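Local coordinates for GTPase-activating protein skywalker (Drosophila melanogaster, PDB 5HJQ) that acts as a GTPase-activating protein for Rab35, regulating synaptic vesicle protein recycling through endosomal trafficking, and binds phosphoinositides through its TBC domain, at residues P199-S202 with I203-F207. Sequence-based numbering, arbitrary orientation.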
loop_
_atom_site.group_PDB
_atom_site.type_symbol
_atom_site.label_atom_id
_atom_site.label_comp_id
_atom_site.label_asym_id
_atom_site.label_seq_id
_atom_site.Cartn_x
_atom_site.Cartn_y
_atom_site.Cartn_z
ATOM N N PRO A 199 -5.261 -6.506 -0.894
ATOM C CA PRO A 199 -5.482 -5.224 -1.582
ATOM C C PRO A 199 -4.417 -4.891 -2.627
ATOM O O PRO A 199 -4.739 -4.313 -3.665
ATOM C CB PRO A 199 -5.445 -4.208 -0.436
ATOM C CG PRO A 199 -5.921 -4.969 0.738
ATOM C CD PRO A 199 -5.338 -6.341 0.572
ATOM N N ILE A 200 -3.170 -5.263 -2.357
ATOM C CA ILE A 200 -2.078 -5.019 -3.293
ATOM C C ILE A 200 -2.233 -5.890 -4.542
ATOM O O ILE A 200 -2.046 -5.421 -5.668
ATOM C CB ILE A 200 -0.709 -5.283 -2.636
ATOM C CG1 ILE A 200 -0.420 -4.239 -1.554
ATOM C CG2 ILE A 200 0.400 -5.265 -3.677
ATOM C CD1 ILE A 200 0.941 -4.402 -0.905
ATOM N N THR A 201 -2.582 -7.155 -4.328
ATOM C CA THR A 201 -2.827 -8.096 -5.415
ATOM C C THR A 201 -3.863 -7.541 -6.383
ATOM O O THR A 201 -3.702 -7.632 -7.599
ATOM C CB THR A 201 -3.309 -9.457 -4.883
ATOM O OG1 THR A 201 -2.310 -10.014 -4.022
ATOM C CG2 THR A 201 -3.585 -10.423 -6.030
ATOM N N SER A 202 -4.919 -6.954 -5.830
ATOM C CA SER A 202 -5.961 -6.328 -6.633
ATOM C C SER A 202 -5.423 -5.160 -7.454
ATOM O O SER A 202 -5.814 -4.972 -8.602
ATOM C CB SER A 202 -7.108 -5.849 -5.740
ATOM O OG SER A 202 -7.833 -6.944 -5.206
ATOM N N ILE A 203 -4.533 -4.373 -6.857
ATOM C CA ILE A 203 -3.957 -3.211 -7.528
ATOM C C ILE A 203 -3.084 -3.629 -8.707
ATOM O O ILE A 203 -3.184 -3.066 -9.799
ATOM C CB ILE A 203 -3.123 -2.359 -6.551
ATOM C CG1 ILE A 203 -4.014 -1.777 -5.452
ATOM C CG2 ILE A 203 -2.415 -1.239 -7.289
ATOM C CD1 ILE A 203 -3.277 -0.875 -4.483
ATOM N N LEU A 204 -2.228 -4.616 -8.474
ATOM C CA LEU A 204 -1.376 -5.168 -9.516
ATOM C C LEU A 204 -2.204 -5.632 -10.708
ATOM O O LEU A 204 -1.851 -5.382 -11.859
ATOM C CB LEU A 204 -0.556 -6.331 -8.964
ATOM C CG LEU A 204 0.467 -5.985 -7.884
ATOM C CD1 LEU A 204 0.976 -7.252 -7.235
ATOM C CD2 LEU A 204 1.612 -5.200 -8.496
ATOM N N LEU A 205 -3.319 -6.292 -10.414
ATOM C CA LEU A 205 -4.180 -6.884 -11.432
ATOM C C LEU A 205 -4.861 -5.851 -12.330
ATOM O O LEU A 205 -5.480 -6.209 -13.329
ATOM C CB LEU A 205 -5.237 -7.764 -10.763
ATOM C CG LEU A 205 -4.742 -9.138 -10.303
ATOM C CD1 LEU A 205 -5.837 -9.897 -9.566
ATOM C CD2 LEU A 205 -4.241 -9.941 -11.507
ATOM N N HIS A 206 -4.754 -4.576 -11.975
ATOM C CA HIS A 206 -5.354 -3.518 -12.780
ATOM C C HIS A 206 -4.491 -3.148 -13.986
ATOM O O HIS A 206 -4.931 -2.393 -14.852
ATOM C CB HIS A 206 -5.602 -2.267 -11.928
ATOM C CG HIS A 206 -6.816 -2.354 -11.056
ATOM N ND1 HIS A 206 -6.871 -3.148 -9.931
ATOM C CD2 HIS A 206 -8.021 -1.745 -11.146
ATOM C CE1 HIS A 206 -8.058 -3.025 -9.365
ATOM N NE2 HIS A 206 -8.776 -2.179 -10.084
ATOM N N PHE A 207 -3.271 -3.672 -14.045
ATOM C CA PHE A 207 -2.320 -3.235 -15.063
ATOM C C PHE A 207 -1.526 -4.372 -15.702
ATOM O O PHE A 207 -0.839 -4.162 -16.700
ATOM C CB PHE A 207 -1.351 -2.219 -14.462
ATOM C CG PHE A 207 -2.029 -1.033 -13.847
ATOM C CD1 PHE A 207 -2.508 -0.006 -14.640
ATOM C CD2 PHE A 207 -2.188 -0.945 -12.475
ATOM C CE1 PHE A 207 -3.138 1.088 -14.075
ATOM C CE2 PHE A 207 -2.818 0.143 -11.902
ATOM C CZ PHE A 207 -3.289 1.163 -12.702
#
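H206 brings the edge of its ring back to the carbonyl of S202: CG stands anti to its own carbonyl carbon (chi1 -78°), and a chi2 of 73° presents ND1 to S202 O. S202 belongs to helix 197-204, a short buried helix of the all-helical Rab-GAP TBC domain, and H206 follows in the chain. ND1 donates to S202 O, which sits close to the imidazole plane, at its rim; the separation of 2.5 Å is shorter than usual for such a bond, so its exact value is doubtful. The imidazole thus takes the carbonyl four residues back, while the H206 backbone N turns instead to I203 O, at 3.1 Å. The second ring nitrogen, NE2, accepts a hydrogen bond from the backbone N of H168, so the side chain ties this part of the chain to the loop that also supplies L165 O to S202 OG. A phenylalanine in place of H206 would probably leave S202 O without its side-chain donor and H168 N without its acceptor, weakening the link to that loop. Upstream, regular helical bonds run from I203 N to P199 O (3.2 Å), from L204 N to I200 O (2.9 Å) and from L205 N to T201 O (3.1 Å). Helix 284-297 meets I200, I203 and L204, helix 171-187 meets T201 and L205, and helix 210-221 packs on T201, L204 and L205. On the first of these sides I200 and L204 run alongside each other, with I200 CG2 4.1 Å from L204 CD1.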